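Local coordinates for methylmalonyl-CoA carboxyltransferase 5S subunit (PDB 1RQB), which catalyses the cobalt-dependent transfer of a carboxyl group from the biotin of the 1.3S subunit to pyruvate, forming oxaloacetate within the transcarboxylase complex, at residues A[379-393]-A[405-418]. Residues are numbered along the deposited sequence; the frame is centred on the assembly and turned at random.
Sequences YKRMTGEFADIMLGY and VVKLAEEQSGKKPI
The phenol of Tyr393 gives its OH to the carbonyl of Lys416, Tyr393 OH lying 2.8 Å from Lys416 O in the carbonyl plane, and its ring is held from both faces. Ile418 sets CD1 over the ring centre in a CH-pi contact, while Lys415 sets CD over the opposite face, toward the rim. Lysine suits this place because its long chain can pass the aromatic ring while its ammonium still reaches a carboxylate: Lys415 NZ is 2.9 Å from Asp388 OD2, on the syn lone pair, and also makes a cation-pi contact with Tyr393. Beside this cluster Ile418 N bonds to Leu391 O with an N-H...O angle of 175°. Here helix 384-390 gives way to a Schellman motif at Gly392, whose positive phi suits glycine and whose O meets Ile418 CG1.

Between the helices the small Ala409 lets the backbones come close, and three longer side chains converge on its methyl: Leu391 through CD2, and Met390 and Met382, both selenomethionines, through CB and CE respectively, Met382 CE being tight at 3.5 Å from Ala409 CB. The Met390 chain, bent at chi2 and chi3, brings its CE against Val405 and Val406. Val405, branched at CB, turns CG1 onto the centre of the Tyr379 ring face and CG2 toward its rim. At the far end Gln412, extended with CG anti to its N (chi1 179°), lays its amide along the backbone of Met382: OE1 accepts from Met382 N at 3.3 Å, and NE2 gives Met382 O a weak bond. The helix axes pass 9.0 Å apart at 127°, an oblique packing of two loop-joined helices within the conserved carboxylase domain, away from the cobalt site of the TIM barrel.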
loop_
_atom_site.group_PDB
_atom_site.type_symbol
_atom_site.label_atom_id
_atom_site.label_comp_id
_atom_site.label_asym_id
_atom_site.label_seq_id
_atom_site.Cartn_x
_atom_site.Cartn_y
_atom_site.Cartn_z
ATOM N N TYR A 379 2.904 -35.116 -18.233
ATOM C CA TYR A 379 2.644 -34.888 -19.662
ATOM C C TYR A 379 1.898 -36.054 -20.314
ATOM O O TYR A 379 2.075 -36.312 -21.503
ATOM C CB TYR A 379 3.963 -34.626 -20.394
ATOM C CG TYR A 379 4.729 -33.481 -19.783
ATOM C CD1 TYR A 379 5.958 -33.691 -19.159
ATOM C CD2 TYR A 379 4.187 -32.194 -19.759
ATOM C CE1 TYR A 379 6.625 -32.649 -18.516
ATOM C CE2 TYR A 379 4.847 -31.144 -19.121
ATOM C CZ TYR A 379 6.060 -31.379 -18.499
ATOM O OH TYR A 379 6.695 -30.356 -17.839
ATOM N N LYS A 380 1.065 -36.758 -19.553
ATOM C CA LYS A 380 0.289 -37.857 -20.143
ATOM C C LYS A 380 -0.741 -37.233 -21.087
ATOM O O LYS A 380 -0.952 -37.698 -22.207
ATOM C CB LYS A 380 -0.428 -38.662 -19.057
ATOM C CG LYS A 380 -1.295 -39.791 -19.605
ATOM C CD LYS A 380 -1.997 -40.568 -18.497
ATOM C CE LYS A 380 -2.866 -41.675 -19.066
ATOM N NZ LYS A 380 -2.076 -42.597 -19.932
ATOM N N ARG A 381 -1.359 -36.162 -20.601
ATOM C CA ARG A 381 -2.353 -35.397 -21.366
ATOM C C ARG A 381 -1.942 -33.923 -21.365
ATOM O O ARG A 381 -1.893 -33.280 -20.317
ATOM C CB ARG A 381 -3.747 -35.525 -20.748
ATOM C CG ARG A 381 -4.792 -34.701 -21.493
ATOM C CD ARG A 381 -6.171 -34.765 -20.850
ATOM N NE ARG A 381 -7.132 -33.923 -21.564
ATOM C CZ ARG A 381 -8.396 -33.740 -21.193
ATOM N NH1 ARG A 381 -8.871 -34.339 -20.108
ATOM N NH2 ARG A 381 -9.190 -32.953 -21.909
HETATM N N MSE A 382 -1.642 -33.399 -22.547
HETATM C CA MSE A 382 -1.243 -31.993 -22.686
HETATM C C MSE A 382 -2.370 -31.204 -23.354
HETATM O O MSE A 382 -2.996 -31.674 -24.303
HETATM C CB MSE A 382 0.009 -31.872 -23.554
HETATM C CG MSE A 382 1.247 -32.522 -22.986
HETATM SE SE MSE A 382 2.724 -32.430 -24.230
HETATM C CE MSE A 382 2.377 -30.706 -24.999
ATOM N N THR A 383 -2.628 -30.005 -22.849
ATOM C CA THR A 383 -3.664 -29.157 -23.455
ATOM C C THR A 383 -3.167 -28.743 -24.842
ATOM O O THR A 383 -1.973 -28.821 -25.129
ATOM C CB THR A 383 -3.903 -27.895 -22.619
ATOM O OG1 THR A 383 -2.740 -27.062 -22.668
ATOM C CG2 THR A 383 -4.177 -28.265 -21.172
ATOM N N GLY A 384 -4.077 -28.309 -25.704
ATOM C CA GLY A 384 -3.669 -27.904 -27.036
ATOM C C GLY A 384 -2.769 -26.682 -26.995
ATOM O O GLY A 384 -1.862 -26.535 -27.811
ATOM N N GLU A 385 -3.025 -25.808 -26.027
ATOM C CA GLU A 385 -2.248 -24.571 -25.868
ATOM C C GLU A 385 -0.829 -24.911 -25.409
ATOM O O GLU A 385 0.142 -24.358 -25.922
ATOM C CB GLU A 385 -2.910 -23.649 -24.838
ATOM C CG GLU A 385 -4.346 -23.243 -25.163
ATOM C CD GLU A 385 -5.322 -24.412 -25.086
ATOM O OE1 GLU A 385 -5.332 -25.117 -24.052
ATOM O OE2 GLU A 385 -6.083 -24.624 -26.055
ATOM N N PHE A 386 -0.705 -25.816 -24.442
ATOM C CA PHE A 386 0.633 -26.175 -23.949
ATOM C C PHE A 386 1.430 -26.820 -25.082
ATOM O O PHE A 386 2.617 -26.545 -25.256
ATOM C CB PHE A 386 0.573 -27.153 -22.774
ATOM C CG PHE A 386 1.923 -27.455 -22.186
ATOM C CD1 PHE A 386 2.574 -26.516 -21.387
ATOM C CD2 PHE A 386 2.573 -28.645 -22.479
ATOM C CE1 PHE A 386 3.860 -26.762 -20.891
ATOM C CE2 PHE A 386 3.857 -28.902 -21.992
ATOM C CZ PHE A 386 4.503 -27.960 -21.198
ATOM N N ALA A 387 0.761 -27.675 -25.847
ATOM C CA ALA A 387 1.414 -28.350 -26.978
ATOM C C ALA A 387 1.947 -27.298 -27.954
ATOM O O ALA A 387 3.050 -27.433 -28.481
ATOM C CB ALA A 387 0.424 -29.260 -27.688
ATOM N N ASP A 388 1.163 -26.249 -28.186
ATOM C CA ASP A 388 1.556 -25.184 -29.121
ATOM C C ASP A 388 2.790 -24.442 -28.604
ATOM O O ASP A 388 3.684 -24.108 -29.381
ATOM C CB ASP A 388 0.397 -24.202 -29.336
ATOM C CG ASP A 388 -0.510 -24.607 -30.493
ATOM O OD1 ASP A 388 -1.597 -24.009 -30.638
ATOM O OD2 ASP A 388 -0.134 -25.514 -31.266
ATOM N N ILE A 389 2.837 -24.167 -27.301
ATOM C CA ILE A 389 4.005 -23.483 -26.730
ATOM C C ILE A 389 5.248 -24.354 -26.933
ATOM O O ILE A 389 6.279 -23.886 -27.412
ATOM C CB ILE A 389 3.853 -23.230 -25.211
ATOM C CG1 ILE A 389 2.729 -22.226 -24.952
ATOM C CG2 ILE A 389 5.162 -22.704 -24.643
ATOM C CD1 ILE A 389 2.552 -21.858 -23.489
HETATM N N MSE A 390 5.136 -25.632 -26.580
HETATM C CA MSE A 390 6.270 -26.562 -26.690
HETATM C C MSE A 390 6.728 -26.710 -28.142
HETATM O O MSE A 390 7.913 -26.916 -28.396
HETATM C CB MSE A 390 5.897 -27.944 -26.139
HETATM C CG MSE A 390 5.583 -27.977 -24.651
HETATM SE SE MSE A 390 7.094 -27.385 -23.579
HETATM C CE MSE A 390 8.516 -28.338 -24.486
ATOM N N LEU A 391 5.811 -26.590 -29.095
ATOM C CA LEU A 391 6.176 -26.775 -30.508
ATOM C C LEU A 391 6.572 -25.458 -31.179
ATOM O O LEU A 391 6.868 -25.436 -32.373
ATOM C CB LEU A 391 5.017 -27.437 -31.262
ATOM C CG LEU A 391 4.686 -28.823 -30.698
ATOM C CD1 LEU A 391 3.361 -29.325 -31.251
ATOM C CD2 LEU A 391 5.818 -29.778 -31.022
ATOM N N GLY A 392 6.580 -24.360 -30.427
ATOM C CA GLY A 392 6.982 -23.081 -30.996
ATOM C C GLY A 392 5.934 -22.256 -31.728
ATOM O O GLY A 392 6.269 -21.270 -32.382
ATOM N N TYR A 393 4.663 -22.608 -31.593
ATOM C CA TYR A 393 3.633 -21.851 -32.318
ATOM C C TYR A 393 3.314 -20.528 -31.619
ATOM O O TYR A 393 2.516 -19.736 -32.115
ATOM C CB TYR A 393 2.389 -22.711 -32.535
ATOM C CG TYR A 393 2.646 -23.756 -33.600
ATOM C CD1 TYR A 393 3.353 -24.918 -33.300
ATOM C CD2 TYR A 393 2.267 -23.539 -34.928
ATOM C CE1 TYR A 393 3.687 -25.844 -34.293
ATOM C CE2 TYR A 393 2.597 -24.460 -35.933
ATOM C CZ TYR A 393 3.310 -25.608 -35.605
ATOM O OH TYR A 393 3.666 -26.520 -36.578
ATOM N N VAL A 405 10.132 -33.258 -23.799
ATOM C CA VAL A 405 8.726 -32.829 -23.757
ATOM C C VAL A 405 8.281 -32.340 -25.136
ATOM O O VAL A 405 7.109 -32.448 -25.494
ATOM C CB VAL A 405 8.512 -31.712 -22.735
ATOM C CG1 VAL A 405 7.024 -31.384 -22.641
ATOM C CG2 VAL A 405 9.049 -32.148 -21.381
ATOM N N VAL A 406 9.212 -31.793 -25.906
ATOM C CA VAL A 406 8.873 -31.316 -27.253
ATOM C C VAL A 406 8.420 -32.513 -28.090
ATOM O O VAL A 406 7.390 -32.476 -28.764
ATOM C CB VAL A 406 10.088 -30.672 -27.938
ATOM C CG1 VAL A 406 9.779 -30.411 -29.396
ATOM C CG2 VAL A 406 10.447 -29.371 -27.243
ATOM N N LYS A 407 9.206 -33.580 -28.012
ATOM C CA LYS A 407 8.929 -34.815 -28.759
ATOM C C LYS A 407 7.530 -35.321 -28.403
ATOM O O LYS A 407 6.734 -35.648 -29.282
ATOM C CB LYS A 407 9.995 -35.861 -28.416
ATOM C CG LYS A 407 9.933 -37.139 -29.233
ATOM C CD LYS A 407 11.094 -38.056 -28.862
ATOM C CE LYS A 407 11.095 -39.338 -29.678
ATOM N NZ LYS A 407 12.259 -40.207 -29.322
ATOM N N LEU A 408 7.218 -35.355 -27.112
ATOM C CA LEU A 408 5.901 -35.830 -26.663
ATOM C C LEU A 408 4.789 -34.957 -27.249
ATOM O O LEU A 408 3.733 -35.459 -27.630
ATOM C CB LEU A 408 5.814 -35.808 -25.135
ATOM C CG LEU A 408 6.800 -36.695 -24.377
ATOM C CD1 LEU A 408 6.513 -36.610 -22.885
ATOM C CD2 LEU A 408 6.670 -38.134 -24.864
ATOM N N ALA A 409 5.030 -33.649 -27.317
ATOM C CA ALA A 409 4.028 -32.706 -27.836
ATOM C C ALA A 409 3.750 -32.986 -29.314
ATOM O O ALA A 409 2.609 -32.912 -29.768
ATOM C CB ALA A 409 4.517 -31.265 -27.661
ATOM N N GLU A 410 4.798 -33.300 -30.062
ATOM C CA GLU A 410 4.651 -33.576 -31.497
ATOM C C GLU A 410 3.891 -34.885 -31.717
ATOM O O GLU A 410 3.125 -35.018 -32.670
ATOM C CB GLU A 410 6.029 -33.658 -32.156
ATOM C CG GLU A 410 5.985 -34.039 -33.625
ATOM C CD GLU A 410 7.321 -33.851 -34.315
ATOM O OE1 GLU A 410 8.363 -33.964 -33.634
ATOM O OE2 GLU A 410 7.328 -33.602 -35.541
ATOM N N GLU A 411 4.093 -35.844 -30.821
ATOM C CA GLU A 411 3.447 -37.159 -30.944
ATOM C C GLU A 411 1.995 -37.099 -30.465
ATOM O O GLU A 411 1.223 -38.027 -30.698
ATOM C CB GLU A 411 4.225 -38.192 -30.131
ATOM C CG GLU A 411 5.693 -38.280 -30.529
ATOM C CD GLU A 411 6.467 -39.294 -29.710
ATOM O OE1 GLU A 411 6.231 -39.378 -28.484
ATOM O OE2 GLU A 411 7.324 -39.996 -30.289
ATOM N N GLN A 412 1.609 -36.012 -29.808
ATOM C CA GLN A 412 0.229 -35.906 -29.312
ATOM C C GLN A 412 -0.565 -34.902 -30.149
ATOM O O GLN A 412 -1.795 -34.941 -30.174
ATOM C CB GLN A 412 0.212 -35.461 -27.851
ATOM C CG GLN A 412 -1.194 -35.323 -27.292
ATOM C CD GLN A 412 -1.217 -34.799 -25.871
ATOM O OE1 GLN A 412 -0.626 -35.387 -24.968
ATOM N NE2 GLN A 412 -1.913 -33.684 -25.666
ATOM N N SER A 413 0.135 -34.003 -30.830
ATOM C CA SER A 413 -0.540 -32.982 -31.643
ATOM C C SER A 413 -0.404 -33.325 -33.129
ATOM O O SER A 413 -1.231 -32.925 -33.946
ATOM C CB SER A 413 0.081 -31.611 -31.388
ATOM O OG SER A 413 1.420 -31.587 -31.847
ATOM N N GLY A 414 0.648 -34.063 -33.468
ATOM C CA GLY A 414 0.867 -34.413 -34.857
ATOM C C GLY A 414 1.476 -33.242 -35.609
ATOM O O GLY A 414 1.735 -33.329 -36.808
ATOM N N LYS A 415 1.698 -32.138 -34.901
ATOM C CA LYS A 415 2.296 -30.947 -35.519
ATOM C C LYS A 415 3.819 -31.018 -35.408
ATOM O O LYS A 415 4.362 -31.487 -34.410
ATOM C CB LYS A 415 1.839 -29.666 -34.827
ATOM C CG LYS A 415 0.369 -29.346 -34.907
ATOM C CD LYS A 415 0.135 -27.998 -34.241
ATOM C CE LYS A 415 -1.310 -27.557 -34.299
ATOM N NZ LYS A 415 -1.445 -26.171 -33.770
ATOM N N LYS A 416 4.495 -30.535 -36.442
ATOM C CA LYS A 416 5.964 -30.515 -36.457
ATOM C C LYS A 416 6.440 -29.248 -35.740
ATOM O O LYS A 416 5.839 -28.183 -35.874
ATOM C CB LYS A 416 6.464 -30.548 -37.905
ATOM C CG LYS A 416 5.939 -29.414 -38.772
ATOM C CD LYS A 416 6.344 -29.560 -40.243
ATOM C CE LYS A 416 7.857 -29.591 -40.449
ATOM N NZ LYS A 416 8.484 -30.869 -39.993
ATOM N N PRO A 417 7.519 -29.356 -34.957
ATOM C CA PRO A 417 8.048 -28.199 -34.226
ATOM C C PRO A 417 8.556 -27.120 -35.185
ATOM O O PRO A 417 9.131 -27.434 -36.226
ATOM C CB PRO A 417 9.196 -28.795 -33.406
ATOM C CG PRO A 417 8.860 -30.262 -33.317
ATOM C CD PRO A 417 8.323 -30.558 -34.686
ATOM N N ILE A 418 8.340 -25.856 -34.835
ATOM C CA ILE A 418 8.821 -24.743 -35.666
ATOM C C ILE A 418 9.691 -23.836 -34.794
ATOM O O ILE A 418 9.612 -23.882 -33.568
ATOM C CB ILE A 418 7.658 -23.919 -36.268
ATOM C CG1 ILE A 418 6.890 -23.179 -35.164
ATOM C CG2 ILE A 418 6.715 -24.840 -37.025
ATOM C CD1 ILE A 418 5.866 -22.192 -35.700
HETATM O O HOH W 1 10.138 -25.828 -30.850
#